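Local coordinates for protein dimethylsulfoniopropionate lyase (Roseovarius nubinhibens, PDB 4B29) that probably cleaves dimethylsulfoniopropionate to release dimethyl sulfide, as a zinc-binding lyase of the cupin superfamily, at residues Phe118-Ala121 with His126-Thr129; Ala163-Arg168 with Leu173-Gly178. One frame throughout, in Å; residues are numbered along the deposited sequence.

Interaction 1: residues Phe118-Ala121 with His126-Thr129; sequences FELA and HFLT
The Phe127 ring turns its edge to the carbonyl of Leu120, with CD1 of Phe127 3.6 Å from Leu120 O and the oxygen near the ring plane. The same CD1 lies 4.2 Å from Leu120 CD1, the two side chains running alongside each other; CG of Leu120 stands anti to the backbone N (chi1 173°), which carries its CD1 toward Phe127 although CB heads away. Helix 24-41 packs on both, and Trp57 meets Phe127 edge-to-face. The imidazole of His126 approaches obliquely, its CD2 3.5 Å from Glu119 O and 4.4 Å from Phe118 CD1, while its NE2 is hydrogen-bonded to the backbone N of Glu97.

Two backbone bonds join the segments: His126 N to Glu119 O (3.2 Å) and Phe127 N to Leu120 O (3.0 Å). Beyond them Ala121 CA makes a CH···O contact of 3.2 Å to Phe127 O, within their parallel bridge. A classic beta bulge sets both Leu120 and Ala121 opposite Val134 of strand 133-139, where strand 115-122 turns a corner. Each of the two carbonyls has an amide donor although every touching residue is buried, which offsets the cost of burying them among the apolar side chains of Leu120, Ala121 and Phe127.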
loop_
_atom_site.group_PDB
_atom_site.type_symbol
_atom_site.label_atom_id
_atom_site.label_comp_id
_atom_site.label_asym_id
_atom_site.label_seq_id
_atom_site.Cartn_x
_atom_site.Cartn_y
_atom_site.Cartn_z
ATOM N N PHE A 118 0.983 4.229 -4.375
ATOM C CA PHE A 118 0.027 4.710 -5.359
ATOM C C PHE A 118 -1.374 4.298 -4.926
ATOM O O PHE A 118 -1.554 3.429 -4.051
ATOM C CB PHE A 118 0.356 4.187 -6.766
ATOM C CG PHE A 118 0.199 2.679 -6.962
ATOM C CD1 PHE A 118 -1.014 2.089 -7.371
ATOM C CD2 PHE A 118 1.299 1.846 -6.774
ATOM C CE1 PHE A 118 -1.110 0.684 -7.613
ATOM C CE2 PHE A 118 1.209 0.460 -7.028
ATOM C CZ PHE A 118 0.017 -0.145 -7.409
ATOM N N GLU A 119 -2.384 4.904 -5.557
ATOM C CA GLU A 119 -3.777 4.583 -5.195
ATOM C C GLU A 119 -4.353 3.723 -6.303
ATOM O O GLU A 119 -4.507 4.176 -7.447
ATOM C CB GLU A 119 -4.570 5.901 -5.047
ATOM C CG GLU A 119 -6.027 5.711 -4.555
ATOM C CD GLU A 119 -6.727 7.070 -4.354
ATOM O OE1 GLU A 119 -6.077 8.142 -4.389
ATOM O OE2 GLU A 119 -7.966 7.060 -4.428
ATOM N N LEU A 120 -4.615 2.460 -5.998
ATOM C CA LEU A 120 -5.139 1.568 -7.007
ATOM C C LEU A 120 -6.600 1.869 -7.281
ATOM O O LEU A 120 -7.040 1.909 -8.450
ATOM C CB LEU A 120 -4.991 0.122 -6.502
ATOM C CG LEU A 120 -5.637 -0.962 -7.359
ATOM C CD1 LEU A 120 -5.092 -0.877 -8.871
ATOM C CD2 LEU A 120 -5.401 -2.354 -6.729
ATOM N N ALA A 121 -7.373 2.032 -6.209
ATOM C CA ALA A 121 -8.838 2.248 -6.365
ATOM C C ALA A 121 -9.242 3.272 -5.335
ATOM O O ALA A 121 -8.752 3.279 -4.192
ATOM C CB ALA A 121 -9.645 0.974 -6.169
ATOM N N HIS A 126 -6.496 4.548 -9.921
ATOM C CA HIS A 126 -6.550 4.135 -11.324
ATOM C C HIS A 126 -7.925 3.563 -11.675
ATOM O O HIS A 126 -8.301 3.546 -12.871
ATOM C CB HIS A 126 -5.443 3.098 -11.575
ATOM C CG HIS A 126 -4.108 3.740 -11.656
ATOM N ND1 HIS A 126 -3.675 4.373 -12.807
ATOM C CD2 HIS A 126 -3.172 3.987 -10.711
ATOM C CE1 HIS A 126 -2.501 4.935 -12.576
ATOM N NE2 HIS A 126 -2.176 4.718 -11.313
ATOM N N PHE A 127 -8.679 3.109 -10.668
ATOM C CA PHE A 127 -10.081 2.835 -10.853
ATOM C C PHE A 127 -10.818 3.686 -9.850
ATOM O O PHE A 127 -10.401 3.814 -8.706
ATOM C CB PHE A 127 -10.363 1.363 -10.578
ATOM C CG PHE A 127 -9.643 0.470 -11.562
ATOM C CD1 PHE A 127 -8.336 0.046 -11.297
ATOM C CD2 PHE A 127 -10.264 0.097 -12.744
ATOM C CE1 PHE A 127 -7.643 -0.753 -12.251
ATOM C CE2 PHE A 127 -9.591 -0.735 -13.692
ATOM C CZ PHE A 127 -8.294 -1.145 -13.429
ATOM N N LEU A 128 -11.862 4.366 -10.325
ATOM C CA LEU A 128 -12.589 5.320 -9.464
ATOM C C LEU A 128 -13.725 4.647 -8.728
ATOM O O LEU A 128 -14.499 3.832 -9.291
ATOM C CB LEU A 128 -13.172 6.479 -10.334
ATOM C CG LEU A 128 -12.161 7.303 -11.139
ATOM C CD1 LEU A 128 -12.913 8.478 -11.857
ATOM C CD2 LEU A 128 -10.924 7.874 -10.294
ATOM N N THR A 129 -13.820 4.997 -7.430
ATOM C CA THR A 129 -14.969 4.626 -6.603
ATOM C C THR A 129 -14.938 5.561 -5.394
ATOM O O THR A 129 -13.879 6.084 -5.010
ATOM C CB THR A 129 -14.930 3.161 -6.128
ATOM O OG1 THR A 129 -16.098 2.873 -5.342
ATOM C CG2 THR A 129 -13.639 2.903 -5.292
#

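Interaction 2: residues Ala163-Arg168 with Leu173-Gly178; sequences ALFHLR and LMLEPG
Ala163 pairs with Leu175 through two backbone hydrogen bonds, Leu175 N to Ala163 O at 2.9 Å and Ala163 N to Leu175 O at 3.2 Å. The first donor comes in almost in line with the carbonyl, and the carbonyl oxygen of Ala163 also has the sulfur of Met174 beside it, SD to O 3.4 Å. Met174 reaches this place because its chain, with CG anti to the backbone N (chi1 -177°), bends at both following torsions and folds back over the neighbouring strand.

Leu164 forms the non-hydrogen-bonded pair with Met174 on the other face of the sheet from Ala163 and Phe165. The methyl CE of Met174 rests 4.0 Å from Leu164 CB, and Leu164 CD1 bends back toward the carbonyl of Leu173. These strands make an antiparallel beta hairpin in which strand 173-175 is the outermost member of the five-stranded sheet of the cupin fold, and strand 163-167 pairs on its other side with strand 189-192.

Phe165 is paired with Leu173 by a nearly straight bond from its N to Leu173 O (2.8 Å, 171° at the hydrogen), returned by Leu173 N to Phe165 O at 3.0 Å. Its ring projects into the interior, where Leu175 lies across it at about a right angle: Leu175 CD1 sits over one face, 3.8 Å from the ring centroid, displaced toward the rim and closest to Phe165 CD1, in a CH-pi contact. Tyr156 adds an edge-to-face ring contact, and Met191, Arg181 and Ile198 also touch Phe165.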
loop_
_atom_site.group_PDB
_atom_site.type_symbol
_atom_site.label_atom_id
_atom_site.label_comp_id
_atom_site.label_asym_id
_atom_site.label_seq_id
_atom_site.Cartn_x
_atom_site.Cartn_y
_atom_site.Cartn_z
ATOM N N ALA A 163 8.025 -6.609 7.597
ATOM C CA ALA A 163 8.473 -5.435 8.311
ATOM C C ALA A 163 7.923 -5.418 9.724
ATOM O O ALA A 163 6.973 -6.133 10.020
ATOM C CB ALA A 163 8.023 -4.105 7.555
ATOM N N LEU A 164 8.513 -4.548 10.548
ATOM C CA LEU A 164 8.087 -4.378 11.935
ATOM C C LEU A 164 7.150 -3.187 12.010
ATOM O O LEU A 164 7.562 -2.070 11.667
ATOM C CB LEU A 164 9.332 -4.164 12.821
ATOM C CG LEU A 164 9.012 -4.074 14.306
ATOM C CD1 LEU A 164 8.419 -5.388 14.822
ATOM C CD2 LEU A 164 10.367 -3.666 15.030
ATOM N N PHE A 165 5.923 -3.453 12.485
ATOM C CA PHE A 165 4.854 -2.442 12.573
ATOM C C PHE A 165 4.646 -1.945 13.984
ATOM O O PHE A 165 4.471 -2.752 14.905
ATOM C CB PHE A 165 3.554 -3.044 12.053
ATOM C CG PHE A 165 3.501 -3.103 10.551
ATOM C CD1 PHE A 165 4.223 -4.086 9.817
ATOM C CD2 PHE A 165 2.788 -2.103 9.862
ATOM C CE1 PHE A 165 4.188 -4.132 8.414
ATOM C CE2 PHE A 165 2.719 -2.143 8.433
ATOM C CZ PHE A 165 3.404 -3.143 7.724
ATOM N N HIS A 166 4.680 -0.610 14.128
ATOM C CA HIS A 166 4.510 0.088 15.398
ATOM C C HIS A 166 3.168 0.808 15.413
ATOM O O HIS A 166 2.754 1.357 14.360
ATOM C CB HIS A 166 5.586 1.174 15.549
ATOM C CG HIS A 166 6.987 0.671 15.351
ATOM N ND1 HIS A 166 7.648 -0.062 16.327
ATOM C CD2 HIS A 166 7.847 0.797 14.314
ATOM C CE1 HIS A 166 8.862 -0.373 15.884
ATOM N NE2 HIS A 166 9.013 0.146 14.672
ATOM N N LEU A 167 2.512 0.796 16.560
ATOM C CA LEU A 167 1.223 1.533 16.699
ATOM C C LEU A 167 1.106 2.043 18.103
ATOM O O LEU A 167 1.302 1.286 19.054
ATOM C CB LEU A 167 0.057 0.551 16.389
ATOM C CG LEU A 167 -1.377 1.048 16.591
ATOM C CD1 LEU A 167 -1.686 2.266 15.668
ATOM C CD2 LEU A 167 -2.392 -0.099 16.371
ATOM N N ARG A 168 0.751 3.319 18.279
ATOM C CA ARG A 168 0.626 3.836 19.634
ATOM C C ARG A 168 -0.414 3.027 20.408
ATOM O O ARG A 168 -1.462 2.628 19.865
ATOM C CB ARG A 168 0.283 5.321 19.620
ATOM C CG ARG A 168 1.494 6.229 19.170
ATOM C CD ARG A 168 2.845 6.159 20.036
ATOM N NE ARG A 168 2.597 6.449 21.430
ATOM C CZ ARG A 168 2.552 7.672 21.995
ATOM N NH1 ARG A 168 2.749 8.762 21.268
ATOM N NH2 ARG A 168 2.300 7.805 23.311
ATOM N N LEU A 173 4.391 -5.520 15.973
ATOM C CA LEU A 173 4.134 -6.808 15.265
ATOM C C LEU A 173 5.037 -6.910 14.071
ATOM O O LEU A 173 5.132 -5.990 13.242
ATOM C CB LEU A 173 2.660 -6.876 14.767
ATOM C CG LEU A 173 1.590 -6.739 15.851
ATOM C CD1 LEU A 173 0.176 -6.635 15.162
ATOM C CD2 LEU A 173 1.618 -7.954 16.849
ATOM N N MET A 174 5.694 -8.071 13.900
ATOM C CA MET A 174 6.478 -8.288 12.701
ATOM C C MET A 174 5.587 -9.036 11.724
ATOM O O MET A 174 5.125 -10.151 12.028
ATOM C CB MET A 174 7.683 -9.178 13.084
ATOM C CG MET A 174 8.608 -9.407 11.903
ATOM S SD MET A 174 9.538 -7.979 11.346
ATOM C CE MET A 174 10.836 -7.882 12.609
ATOM N N LEU A 175 5.217 -8.377 10.609
ATOM C CA LEU A 175 4.221 -8.968 9.709
ATOM C C LEU A 175 4.820 -9.490 8.416
ATOM O O LEU A 175 5.707 -8.840 7.834
ATOM C CB LEU A 175 3.176 -7.888 9.306
ATOM C CG LEU A 175 2.459 -7.268 10.532
ATOM C CD1 LEU A 175 1.428 -6.256 9.982
ATOM C CD2 LEU A 175 1.800 -8.360 11.450
ATOM N N GLU A 176 4.312 -10.651 8.013
ATOM C CA GLU A 176 4.733 -11.393 6.829
ATOM C C GLU A 176 3.528 -11.504 5.885
ATOM O O GLU A 176 2.391 -11.148 6.265
ATOM C CB GLU A 176 5.196 -12.797 7.282
ATOM C CG GLU A 176 6.556 -12.559 7.974
ATOM C CD GLU A 176 7.374 -13.764 8.315
ATOM O OE1 GLU A 176 6.971 -14.918 8.025
ATOM O OE2 GLU A 176 8.465 -13.514 8.886
ATOM N N PRO A 177 3.734 -12.049 4.675
ATOM C CA PRO A 177 2.656 -12.003 3.640
ATOM C C PRO A 177 1.308 -12.573 4.039
ATOM O O PRO A 177 1.198 -13.698 4.573
ATOM C CB PRO A 177 3.247 -12.812 2.490
ATOM C CG PRO A 177 4.777 -12.437 2.568
ATOM C CD PRO A 177 5.034 -12.468 4.094
ATOM N N GLY A 178 0.262 -11.760 3.835
ATOM C CA GLY A 178 -1.102 -12.137 4.164
ATOM C C GLY A 178 -1.567 -11.689 5.553
ATOM O O GLY A 178 -2.782 -11.707 5.822
#

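How the interactions relate
The two contacts belong to different sheets of the same cupin-type domain and lie on opposite sides of the chain's centre, their centres 24 Å apart and their nearest atoms about 14 Å, without touching. The zinc ion, bound by His150, Glu154 and His189, relates to them unequally. In interaction 2 the side chain of Phe165 comes within about 8 Å of the zinc and about 7 Å of the side chain of His189, which puts it near the metal site, though not among its ligands. Interaction 1 is more remote, the side chain of Glu119 being about 13 Å from the zinc; a nickel ion lies about 13 Å from the side chain of Phe118.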